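Local coordinates for protein homocitrate synthase (Sulfolobus acidocaldarius, PDB 6KTQ) that catalyses the aldol-type condensation of 2-oxoglutarate with acetyl-CoA to homocitrate, the first step of lysine biosynthesis through alpha-aminoadipate, at residues 56-61 and 295-300; 104-107 and 111-114; 124-129 and 151-156. All coordinates share one frame; numbering follows the deposited sequence.

Contact 1 (56-61 and 295-300); sequences RVEIAK and EKYSGI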
loop_
_atom_site.group_PDB
_atom_site.type_symbol
_atom_site.label_atom_id
_atom_site.label_comp_id
_atom_site.label_asym_id
_atom_site.label_seq_id
_atom_site.Cartn_x
_atom_site.Cartn_y
_atom_site.Cartn_z
ATOM N N ARG A 56 -12.364 -10.386 -36.820
ATOM C CA ARG A 56 -11.403 -10.694 -35.764
ATOM C C ARG A 56 -10.107 -9.993 -35.980
ATOM O O ARG A 56 -9.568 -9.389 -35.079
ATOM C CB ARG A 56 -11.041 -12.157 -35.826
ATOM C CG ARG A 56 -11.569 -13.026 -34.755
ATOM C CD ARG A 56 -10.647 -14.254 -34.605
ATOM N NE ARG A 56 -10.830 -14.741 -33.259
ATOM C CZ ARG A 56 -11.982 -15.233 -32.808
ATOM N NH1 ARG A 56 -12.058 -15.597 -31.545
ATOM N NH2 ARG A 56 -13.035 -15.398 -33.615
ATOM N N VAL A 57 -9.582 -10.135 -37.196
ATOM C CA VAL A 57 -8.352 -9.462 -37.581
ATOM C C VAL A 57 -8.501 -7.944 -37.508
ATOM O O VAL A 57 -7.587 -7.255 -37.022
ATOM C CB VAL A 57 -7.883 -9.910 -38.990
ATOM C CG1 VAL A 57 -6.732 -9.047 -39.479
ATOM C CG2 VAL A 57 -7.491 -11.372 -38.965
ATOM N N GLU A 58 -9.615 -7.395 -37.978
ATOM C CA GLU A 58 -9.781 -5.949 -37.944
ATOM C C GLU A 58 -9.827 -5.453 -36.478
ATOM O O GLU A 58 -9.268 -4.410 -36.131
ATOM C CB GLU A 58 -11.030 -5.479 -38.711
ATOM C CG GLU A 58 -11.090 -3.967 -38.924
ATOM C CD GLU A 58 -12.311 -3.465 -39.726
ATOM O OE1 GLU A 58 -13.156 -4.267 -40.178
ATOM O OE2 GLU A 58 -12.456 -2.240 -39.882
ATOM N N ILE A 59 -10.532 -6.181 -35.630
ATOM C CA ILE A 59 -10.592 -5.806 -34.209
ATOM C C ILE A 59 -9.187 -5.871 -33.573
ATOM O O ILE A 59 -8.796 -4.948 -32.879
ATOM C CB ILE A 59 -11.601 -6.670 -33.458
ATOM C CG1 ILE A 59 -13.027 -6.345 -33.935
ATOM C CG2 ILE A 59 -11.500 -6.439 -31.961
ATOM C CD1 ILE A 59 -14.055 -7.351 -33.484
ATOM N N ALA A 60 -8.433 -6.940 -33.836
ATOM C CA ALA A 60 -7.093 -7.090 -33.273
ATOM C C ALA A 60 -6.184 -5.919 -33.637
ATOM O O ALA A 60 -5.438 -5.420 -32.795
ATOM C CB ALA A 60 -6.463 -8.424 -33.690
ATOM N N LYS A 61 -6.263 -5.466 -34.878
ATOM C CA LYS A 61 -5.468 -4.325 -35.319
ATOM C C LYS A 61 -5.859 -3.070 -34.569
ATOM O O LYS A 61 -4.989 -2.291 -34.183
ATOM C CB LYS A 61 -5.674 -4.051 -36.806
ATOM C CG LYS A 61 -5.056 -5.073 -37.738
ATOM C CD LYS A 61 -5.310 -4.668 -39.192
ATOM C CE LYS A 61 -4.788 -5.715 -40.157
ATOM N NZ LYS A 61 -5.196 -5.428 -41.560
ATOM N N GLU A 295 -19.299 -2.807 -31.884
ATOM C CA GLU A 295 -20.738 -2.766 -31.900
ATOM C C GLU A 295 -21.246 -3.208 -33.285
ATOM O O GLU A 295 -22.141 -4.057 -33.404
ATOM C CB GLU A 295 -21.146 -1.350 -31.535
ATOM C CG GLU A 295 -22.575 -0.982 -31.688
ATOM C CD GLU A 295 -22.801 0.418 -31.139
ATOM O OE1 GLU A 295 -22.094 1.345 -31.578
ATOM O OE2 GLU A 295 -23.654 0.576 -30.257
ATOM N N LYS A 296 -20.621 -2.690 -34.326
ATOM C CA LYS A 296 -20.964 -3.103 -35.680
ATOM C C LYS A 296 -20.816 -4.616 -35.900
ATOM O O LYS A 296 -21.735 -5.228 -36.426
ATOM C CB LYS A 296 -20.104 -2.327 -36.676
ATOM C CG LYS A 296 -20.408 -2.592 -38.150
ATOM C CD LYS A 296 -19.144 -2.482 -39.005
ATOM C CE LYS A 296 -19.014 -1.171 -39.737
ATOM N NZ LYS A 296 -19.535 -1.305 -41.133
ATOM N N TYR A 297 -19.694 -5.232 -35.513
ATOM C CA TYR A 297 -19.495 -6.651 -35.798
ATOM C C TYR A 297 -20.217 -7.592 -34.834
ATOM O O TYR A 297 -20.604 -8.704 -35.222
ATOM C CB TYR A 297 -18.007 -6.988 -35.871
ATOM C CG TYR A 297 -17.274 -6.282 -36.991
ATOM C CD1 TYR A 297 -17.939 -5.901 -38.170
ATOM C CD2 TYR A 297 -15.908 -6.025 -36.907
ATOM C CE1 TYR A 297 -17.262 -5.289 -39.219
ATOM C CE2 TYR A 297 -15.232 -5.387 -37.956
ATOM C CZ TYR A 297 -15.923 -5.034 -39.107
ATOM O OH TYR A 297 -15.281 -4.400 -40.151
ATOM N N SER A 298 -20.408 -7.135 -33.588
ATOM C CA SER A 298 -21.082 -7.944 -32.578
ATOM C C SER A 298 -22.572 -7.920 -32.804
ATOM O O SER A 298 -23.276 -8.866 -32.449
ATOM C CB SER A 298 -20.752 -7.434 -31.161
ATOM O OG SER A 298 -21.383 -6.182 -30.904
ATOM N N GLY A 299 -23.050 -6.837 -33.386
ATOM C CA GLY A 299 -24.474 -6.616 -33.577
ATOM C C GLY A 299 -25.253 -6.269 -32.318
ATOM O O GLY A 299 -26.475 -6.264 -32.350
ATOM N N ILE A 300 -24.574 -5.994 -31.201
ATOM C CA ILE A 300 -25.267 -5.582 -29.959
ATOM C C ILE A 300 -25.030 -4.089 -29.778
ATOM O O ILE A 300 -23.874 -3.637 -29.671
ATOM C CB ILE A 300 -24.759 -6.346 -28.745
ATOM C CG1 ILE A 300 -24.942 -7.845 -28.950
ATOM C CG2 ILE A 300 -25.489 -5.920 -27.455
ATOM C CD1 ILE A 300 -24.663 -8.633 -27.705
HETATM O O HOH W 1 -15.214 -1.377 -40.372
#

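Contact 2 (104-107 and 111-114); sequences AHSR and RDIE. With COA (coenzyme A), chain E.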
loop_
_atom_site.group_PDB
_atom_site.type_symbol
_atom_site.label_atom_id
_atom_site.label_comp_id
_atom_site.label_asym_id
_atom_site.label_seq_id
_atom_site.Cartn_x
_atom_site.Cartn_y
_atom_site.Cartn_z
ATOM N N ALA A 104 -3.249 -17.276 -26.614
ATOM C CA ALA A 104 -4.172 -18.326 -27.026
ATOM C C ALA A 104 -4.659 -19.073 -25.796
ATOM O O ALA A 104 -3.882 -19.421 -24.885
ATOM C CB ALA A 104 -3.494 -19.290 -27.987
ATOM N N HIS A 105 -5.952 -19.350 -25.793
ATOM C CA HIS A 105 -6.586 -20.027 -24.696
ATOM C C HIS A 105 -6.437 -21.533 -24.891
ATOM O O HIS A 105 -6.299 -22.015 -26.035
ATOM C CB HIS A 105 -8.061 -19.617 -24.684
ATOM C CG HIS A 105 -8.600 -19.281 -23.329
ATOM N ND1 HIS A 105 -9.861 -19.652 -22.923
ATOM C CD2 HIS A 105 -8.062 -18.593 -22.301
ATOM C CE1 HIS A 105 -10.073 -19.221 -21.696
ATOM N NE2 HIS A 105 -8.992 -18.578 -21.291
ATOM N N SER A 106 -6.506 -22.284 -23.791
ATOM C CA SER A 106 -6.331 -23.731 -23.825
ATOM C C SER A 106 -6.952 -24.432 -22.617
ATOM O O SER A 106 -6.829 -23.963 -21.486
ATOM C CB SER A 106 -4.835 -24.036 -23.856
ATOM O OG SER A 106 -4.560 -25.404 -24.058
ATOM N N ARG A 107 -7.625 -25.564 -22.845
ATOM C CA ARG A 107 -7.986 -26.440 -21.745
ATOM C C ARG A 107 -6.713 -27.094 -21.256
ATOM O O ARG A 107 -5.658 -26.988 -21.891
ATOM C CB ARG A 107 -8.998 -27.513 -22.176
ATOM C CG ARG A 107 -10.387 -26.942 -22.383
ATOM C CD ARG A 107 -11.346 -28.024 -22.823
ATOM N NE ARG A 107 -10.902 -28.563 -24.094
ATOM C CZ ARG A 107 -11.411 -29.645 -24.662
ATOM N NH1 ARG A 107 -12.407 -30.323 -24.078
ATOM N NH2 ARG A 107 -10.926 -30.034 -25.830
ATOM N N ARG A 111 -3.905 -31.942 -26.562
ATOM C CA ARG A 111 -4.342 -31.443 -27.872
ATOM C C ARG A 111 -4.357 -29.909 -27.918
ATOM O O ARG A 111 -3.607 -29.313 -28.686
ATOM C CB ARG A 111 -5.725 -31.998 -28.237
ATOM C CG ARG A 111 -6.162 -31.737 -29.675
ATOM C CD ARG A 111 -5.468 -32.655 -30.670
ATOM N NE ARG A 111 -4.137 -32.188 -31.088
ATOM C CZ ARG A 111 -3.846 -31.601 -32.259
ATOM N NH1 ARG A 111 -4.781 -31.380 -33.184
ATOM N NH2 ARG A 111 -2.591 -31.232 -32.515
ATOM N N ASP A 112 -5.191 -29.278 -27.087
ATOM C CA ASP A 112 -5.289 -27.798 -27.067
ATOM C C ASP A 112 -3.919 -27.163 -26.978
ATOM O O ASP A 112 -3.608 -26.239 -27.734
ATOM C CB ASP A 112 -6.131 -27.296 -25.893
ATOM C CG ASP A 112 -7.565 -27.599 -26.053
ATOM O OD1 ASP A 112 -7.874 -28.461 -26.896
ATOM O OD2 ASP A 112 -8.392 -26.980 -25.346
ATOM N N ILE A 113 -3.092 -27.676 -26.065
ATOM C CA ILE A 113 -1.753 -27.120 -25.848
ATOM C C ILE A 113 -0.880 -27.212 -27.109
ATOM O O ILE A 113 -0.254 -26.222 -27.516
ATOM C CB ILE A 113 -1.066 -27.787 -24.640
ATOM C CG1 ILE A 113 -1.742 -27.328 -23.346
ATOM C CG2 ILE A 113 0.417 -27.435 -24.592
ATOM C CD1 ILE A 113 -1.599 -28.275 -22.180
ATOM N N GLU A 114 -0.862 -28.388 -27.735
ATOM C CA GLU A 114 -0.118 -28.599 -28.992
ATOM C C GLU A 114 -0.585 -27.646 -30.091
ATOM O O GLU A 114 0.228 -27.089 -30.838
ATOM C CB GLU A 114 -0.282 -30.045 -29.476
ATOM C CG GLU A 114 0.437 -31.076 -28.612
ATOM C CD GLU A 114 -0.227 -32.450 -28.644
ATOM O OE1 GLU A 114 -1.174 -32.649 -29.433
ATOM O OE2 GLU A 114 0.183 -33.331 -27.865
HETATM N N1A COA E . -9.426 -28.797 -18.890
HETATM C C2A COA E . -9.710 -30.050 -19.341
HETATM N N3A COA E . -10.974 -30.471 -19.645
HETATM C C4A COA E . -12.034 -29.656 -19.483
HETATM C C5A COA E . -11.806 -28.289 -19.007
HETATM C C6A COA E . -10.416 -27.897 -18.699
HETATM N N6A COA E . -10.171 -26.651 -18.251
HETATM N N7A COA E . -13.013 -27.694 -18.956
HETATM C C8A COA E . -13.946 -28.607 -19.356
HETATM N N9A COA E . -13.351 -29.768 -19.656
HETATM C C1B COA E . -13.982 -30.967 -20.227
HETATM C C2B COA E . -15.154 -31.524 -19.467
HETATM O O2B COA E . -14.778 -32.326 -18.363
HETATM C C3B COA E . -15.793 -32.328 -20.577
HETATM O O3B COA E . -15.071 -33.486 -20.933
HETATM P P3B COA E . -15.872 -34.814 -21.334
HETATM O O7A COA E . -14.849 -35.841 -21.011
HETATM O O8A COA E . -16.161 -34.595 -22.805
HETATM O O9A COA E . -17.093 -34.846 -20.477
HETATM C C4B COA E . -15.724 -31.393 -21.757
HETATM O O4B COA E . -14.530 -30.610 -21.515
HETATM C C5B COA E . -17.110 -30.769 -21.653
HETATM O O5B COA E . -17.500 -30.006 -22.716
HETATM P P1A COA E . -18.192 -30.377 -24.119
HETATM O O1A COA E . -18.304 -28.937 -24.462
HETATM O O2A COA E . -19.420 -31.245 -24.056
HETATM O O3A COA E . -16.964 -31.135 -24.837
HETATM P P2A COA E . -16.641 -31.214 -26.383
HETATM O O4A COA E . -17.884 -31.612 -27.135
HETATM O O5A COA E . -15.357 -31.986 -26.515
HETATM O O6A COA E . -16.239 -29.727 -26.800
HETATM C CBP COA E . -14.969 -27.673 -26.771
HETATM C CCP COA E . -15.125 -29.074 -26.172
HETATM C CDP COA E . -13.809 -26.917 -26.105
HETATM C CEP COA E . -14.668 -27.810 -28.269
HETATM C CAP COA E . -16.313 -26.959 -26.592
HETATM O OAP COA E . -16.802 -27.018 -25.245
HETATM C C9P COA E . -16.212 -25.524 -26.993
HETATM O O9P COA E . -16.069 -25.255 -28.164
HETATM N N8P COA E . -16.275 -24.637 -25.997
HETATM C C7P COA E . -16.201 -23.200 -26.179
HETATM C C6P COA E . -14.984 -22.627 -25.436
HETATM C C5P COA E . -15.188 -22.770 -23.941
HETATM O O5P COA E . -16.021 -23.577 -23.505
HETATM N N4P COA E . -14.417 -22.006 -23.154
HETATM C C3P COA E . -14.485 -22.148 -21.700
HETATM C C2P COA E . -13.800 -21.040 -20.919
HETATM S S1P COA E . -13.827 -21.587 -19.185
#

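Contact 3 (124-129 and 151-156); sequences IAIFYG and AETVSY. With COA (coenzyme A), chain E.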
loop_
_atom_site.group_PDB
_atom_site.type_symbol
_atom_site.label_atom_id
_atom_site.label_comp_id
_atom_site.label_asym_id
_atom_site.label_seq_id
_atom_site.Cartn_x
_atom_site.Cartn_y
_atom_site.Cartn_z
ATOM N N ILE A 124 0.326 -19.011 -23.898
ATOM C CA ILE A 124 -0.752 -19.998 -23.832
ATOM C C ILE A 124 -1.378 -19.881 -22.450
ATOM O O ILE A 124 -0.683 -19.951 -21.453
ATOM C CB ILE A 124 -0.238 -21.442 -24.110
ATOM C CG1 ILE A 124 0.180 -21.584 -25.591
ATOM C CG2 ILE A 124 -1.292 -22.479 -23.751
ATOM C CD1 ILE A 124 0.823 -22.914 -25.962
ATOM N N ALA A 125 -2.689 -19.653 -22.404
ATOM C CA ALA A 125 -3.431 -19.530 -21.146
ATOM C C ALA A 125 -4.227 -20.773 -20.892
ATOM O O ALA A 125 -5.253 -21.005 -21.544
ATOM C CB ALA A 125 -4.359 -18.325 -21.182
ATOM N N ILE A 126 -3.754 -21.585 -19.955
ATOM C CA ILE A 126 -4.441 -22.813 -19.599
ATOM C C ILE A 126 -5.358 -22.515 -18.449
ATOM O O ILE A 126 -4.925 -21.959 -17.433
ATOM C CB ILE A 126 -3.472 -23.935 -19.188
ATOM C CG1 ILE A 126 -2.577 -24.335 -20.372
ATOM C CG2 ILE A 126 -4.261 -25.127 -18.695
ATOM C CD1 ILE A 126 -1.413 -25.226 -19.984
ATOM N N PHE A 127 -6.621 -22.882 -18.613
ATOM C CA PHE A 127 -7.617 -22.671 -17.575
ATOM C C PHE A 127 -8.057 -23.965 -16.928
ATOM O O PHE A 127 -8.048 -25.008 -17.561
ATOM C CB PHE A 127 -8.829 -21.881 -18.123
ATOM C CG PHE A 127 -9.537 -22.537 -19.278
ATOM C CD1 PHE A 127 -9.141 -22.280 -20.594
ATOM C CD2 PHE A 127 -10.632 -23.359 -19.054
ATOM C CE1 PHE A 127 -9.804 -22.867 -21.658
ATOM C CE2 PHE A 127 -11.306 -23.946 -20.104
ATOM C CZ PHE A 127 -10.893 -23.711 -21.403
ATOM N N TYR A 128 -8.411 -23.896 -15.649
ATOM C CA TYR A 128 -9.022 -25.019 -14.955
ATOM C C TYR A 128 -9.815 -24.478 -13.794
ATOM O O TYR A 128 -9.424 -23.493 -13.166
ATOM C CB TYR A 128 -7.947 -26.005 -14.449
ATOM C CG TYR A 128 -8.379 -27.453 -14.331
ATOM C CD1 TYR A 128 -8.259 -28.333 -15.413
ATOM C CD2 TYR A 128 -8.864 -27.964 -13.129
ATOM C CE1 TYR A 128 -8.649 -29.677 -15.295
ATOM C CE2 TYR A 128 -9.257 -29.295 -13.004
ATOM C CZ TYR A 128 -9.145 -30.142 -14.080
ATOM O OH TYR A 128 -9.550 -31.446 -13.942
ATOM N N GLY A 129 -10.902 -25.166 -13.480
ATOM C CA GLY A 129 -11.830 -24.741 -12.455
ATOM C C GLY A 129 -11.358 -25.303 -11.139
ATOM O O GLY A 129 -11.269 -26.507 -10.999
ATOM N N ALA A 151 -0.312 -29.300 -13.049
ATOM C CA ALA A 151 1.149 -29.357 -13.140
ATOM C C ALA A 151 1.603 -29.959 -14.468
ATOM O O ALA A 151 2.463 -29.401 -15.140
ATOM C CB ALA A 151 1.743 -30.145 -11.983
ATOM N N GLU A 152 1.025 -31.087 -14.854
ATOM C CA GLU A 152 1.483 -31.766 -16.079
ATOM C C GLU A 152 1.251 -30.910 -17.312
ATOM O O GLU A 152 2.136 -30.747 -18.163
ATOM C CB GLU A 152 0.787 -33.116 -16.234
ATOM C CG GLU A 152 1.273 -34.115 -15.199
ATOM C CD GLU A 152 0.543 -35.448 -15.232
ATOM O OE1 GLU A 152 0.879 -36.299 -14.374
ATOM O OE2 GLU A 152 -0.349 -35.642 -16.102
ATOM N N THR A 153 0.056 -30.335 -17.405
ATOM C CA THR A 153 -0.295 -29.577 -18.591
ATOM C C THR A 153 0.466 -28.292 -18.649
ATOM O O THR A 153 0.925 -27.915 -19.715
ATOM C CB THR A 153 -1.809 -29.334 -18.703
ATOM O OG1 THR A 153 -2.317 -28.838 -17.465
ATOM C CG2 THR A 153 -2.510 -30.628 -19.021
ATOM N N VAL A 154 0.640 -27.613 -17.518
ATOM C CA VAL A 154 1.458 -26.392 -17.530
ATOM C C VAL A 154 2.914 -26.685 -17.898
ATOM O O VAL A 154 3.533 -25.935 -18.661
ATOM C CB VAL A 154 1.404 -25.632 -16.187
ATOM C CG1 VAL A 154 2.517 -24.600 -16.108
ATOM C CG2 VAL A 154 0.028 -24.978 -16.008
ATOM N N SER A 155 3.469 -27.761 -17.354
ATOM C CA SER A 155 4.840 -28.182 -17.739
ATOM C C SER A 155 4.958 -28.531 -19.212
ATOM O O SER A 155 5.893 -28.079 -19.900
ATOM C CB SER A 155 5.286 -29.387 -16.918
ATOM O OG SER A 155 5.553 -28.988 -15.593
ATOM N N TYR A 156 4.017 -29.342 -19.690
ATOM C CA TYR A 156 3.971 -29.699 -21.102
ATOM C C TYR A 156 3.984 -28.448 -21.979
ATOM O O TYR A 156 4.783 -28.361 -22.925
ATOM C CB TYR A 156 2.740 -30.562 -21.398
ATOM C CG TYR A 156 2.685 -31.129 -22.805
ATOM C CD1 TYR A 156 3.672 -31.996 -23.274
ATOM C CD2 TYR A 156 1.629 -30.819 -23.662
ATOM C CE1 TYR A 156 3.617 -32.516 -24.560
ATOM C CE2 TYR A 156 1.568 -31.332 -24.943
ATOM C CZ TYR A 156 2.559 -32.182 -25.386
ATOM O OH TYR A 156 2.483 -32.689 -26.662
HETATM N N1A COA E . -9.426 -28.797 -18.890
HETATM C C2A COA E . -9.710 -30.050 -19.341
HETATM N N3A COA E . -10.974 -30.471 -19.645
HETATM C C4A COA E . -12.034 -29.656 -19.483
HETATM C C5A COA E . -11.806 -28.289 -19.007
HETATM C C6A COA E . -10.416 -27.897 -18.699
HETATM N N6A COA E . -10.171 -26.651 -18.251
HETATM N N7A COA E . -13.013 -27.694 -18.956
HETATM C C8A COA E . -13.946 -28.607 -19.356
HETATM N N9A COA E . -13.351 -29.768 -19.656
HETATM C C1B COA E . -13.982 -30.967 -20.227
HETATM C C2B COA E . -15.154 -31.524 -19.467
HETATM O O2B COA E . -14.778 -32.326 -18.363
HETATM C C3B COA E . -15.793 -32.328 -20.577
HETATM O O3B COA E . -15.071 -33.486 -20.933
HETATM P P3B COA E . -15.872 -34.814 -21.334
HETATM O O7A COA E . -14.849 -35.841 -21.011
HETATM O O8A COA E . -16.161 -34.595 -22.805
HETATM O O9A COA E . -17.093 -34.846 -20.477
HETATM C C4B COA E . -15.724 -31.393 -21.757
HETATM O O4B COA E . -14.530 -30.610 -21.515
HETATM C C5B COA E . -17.110 -30.769 -21.653
HETATM O O5B COA E . -17.500 -30.006 -22.716
HETATM P P1A COA E . -18.192 -30.377 -24.119
HETATM O O1A COA E . -18.304 -28.937 -24.462
HETATM O O2A COA E . -19.420 -31.245 -24.056
HETATM O O3A COA E . -16.964 -31.135 -24.837
HETATM P P2A COA E . -16.641 -31.214 -26.383
HETATM O O4A COA E . -17.884 -31.612 -27.135
HETATM O O5A COA E . -15.357 -31.986 -26.515
HETATM O O6A COA E . -16.239 -29.727 -26.800
HETATM C CBP COA E . -14.969 -27.673 -26.771
HETATM C CCP COA E . -15.125 -29.074 -26.172
HETATM C CDP COA E . -13.809 -26.917 -26.105
HETATM C CEP COA E . -14.668 -27.810 -28.269
HETATM C CAP COA E . -16.313 -26.959 -26.592
HETATM O OAP COA E . -16.802 -27.018 -25.245
HETATM C C9P COA E . -16.212 -25.524 -26.993
HETATM O O9P COA E . -16.069 -25.255 -28.164
HETATM N N8P COA E . -16.275 -24.637 -25.997
HETATM C C7P COA E . -16.201 -23.200 -26.179
HETATM C C6P COA E . -14.984 -22.627 -25.436
HETATM C C5P COA E . -15.188 -22.770 -23.941
HETATM O O5P COA E . -16.021 -23.577 -23.505
HETATM N N4P COA E . -14.417 -22.006 -23.154
HETATM C C3P COA E . -14.485 -22.148 -21.700
HETATM C C2P COA E . -13.800 -21.040 -20.919
HETATM S S1P COA E . -13.827 -21.587 -19.185
#

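Contact 1 (56-61 and 295-300)
Ile59 and Glu58, in the middle of helix 53-66, face Tyr297 on the last turn of helix 287-298, and the two backbones stay well apart: Ile59 CA and Tyr297 CA are separated by 9.1 Å. Segment 56-61 is regular helix throughout. Segment 295-300 is where a helix stops. Gly299 N still bonds back to Glu295 O at 2.9 Å, but Gly299 itself has left helical geometry with a positive phi of 73°, which favours glycine. Just beyond, Ile300 N donates to Ser298 OG at 3.2 Å, an ST turn that folds the chain round the helix end.

The gap between the helices is bridged chiefly by the Tyr297 ring. With its CG anti to the carbonyl carbon (chi1 -63°), the phenol reaches across to helix 53-66. Ile59 meets the ring at an edge, near its plane, CD1 lying 4.1 Å from Tyr297 CD2; the two side chains run past one another in opposite directions. Glu58, fully extended, crosses the tyrosine at about a right angle, with its carboxylate plane turned 60° from the ring. The modelled separation of the carboxylate from the phenol oxygen is too short to be trusted, so the direct polar contact remains doubtful. A water bridges the two, donating to Glu58 OE2 at 2.9 Å and hydrogen-bonded to Tyr297 OH at 3.0 Å.

Here the last turn of one outer helix reaches the flank of another on the outside of the TIM barrel, partly buried. Other side chains of 56-61 turn to other neighbours: Val57 packs on Leu92 and Ala60 on Ile89 of helix 80-94, while Arg56 makes a salt bridge to Glu44 and its NE bonds to Ala73 O near the end of strand 70-74; Ile59 itself also touches Leu40.

Contact 2 (104-107 and 111-114)
A salt bridge joins Arg107 to Asp112 across the tight turn between strand 101-106 and helix 110-118, at the end of a TIM-barrel strand where coenzyme A binds. One oxygen does most of the work. Asp112 OD2 takes the backbone N of Arg107 at 3.0 Å on its anti side, and Arg107 NE at 3.2 Å on its syn side, but well out of the carboxylate plane (35°). That second bond is nearly straight (172°), with OD2 in the guanidinium plane. The strongest polar partner of Asp112 is His75, whose NE2 also bonds to OD2, tying the turn to the neighbouring loop.

The CB-CG-CD run of Arg107 lies over one face of the adenine, CD 3.8 Å from C4A of coenzyme A; the bend at chi3 (-62°) then turns NE off that face to the aspartate. CDP, one of the cofactor's geminal methyls, sits 3.8 Å above the guanidinium plane, over its centre, and Arg107 NH1 makes a weak bond to coenzyme A O4B at 3.3 Å. Replacing Arg107 by alanine is likely to cost Asp112 its salt bridge, though not the bonds from the backbone N and His75, and to leave this adenine face without the chain lying on it.

Beside the salt bridge, Ser106 OG donates to Arg107 O and packs against Asp112 CB at 3.1 Å, with Ile113 CG1 close by.

Both segments belong to the beta-alpha-beta unit that continues into strand 123-129. His105, which binds 2-oxoglutarate through NE2, stacks on Phe127 of that strand, and Ile113 wedges between Ile126 and helix 143-159.

Contact 3 (124-129 and 151-156)
Ile126 points at helix 143-159 and meets it end-on, its CD1 pressed against the backbone between Thr153 and Val154. Chi1 of -64° sets CG1 opposite the carbonyl carbon, and the extended chain carries CD1 to 3.6 Å from Thr153 O and 4.0 Å from Val154 CA. Val154 adds its CG2, 4.2 Å from the same methyl, and Thr153 adds CB, while its hydroxyl turns back to Ser149 O of its own helix. The contact is van der Waals, one methyl set against helix backbone and the Val154 and Thr153 side chains.

Phe127 faces the other side of the strand, whereas Tyr128 lies on the same side as Ile126, against Ala146 and Ile150 of the helix; both touch coenzyme A. Phe127 lays a ring face under the thiol arm, with C2P 3.9 Å above its plane and offset toward the rim, and its backbone O accepts from the adenine N6A at 2.8 Å. Tyr128 comes up obliquely to the base, CD1 3.7 Å from N1A.

Strand 123-129 lies between strands 101-106 and 163-169 of the barrel, and helix 143-159 covers its outer side, where Ile126 also touches Ala157 of the same helix.

Contacts 2 and 3 are buried and adjacent, about 8 Å between centres: strands 101-106 and 123-129 are neighbours in the barrel sheet, Ala104 O bonds to Ala125 N, and Tyr156 OH meets Glu114 OE2 where their helices pack together. Both reach the same coenzyme A, yet contact 2 holds its elements by charge at the strand end, whereas contact 3 rests on van der Waals packing on the outer side of the barrel strand. Contact 1 lies apart, about 24 Å from contact 2 between centres, partly buried and linking two outer helices without touching the cofactor. Along the chain it encloses the other two, joining helix 53-66 to helix 287-298.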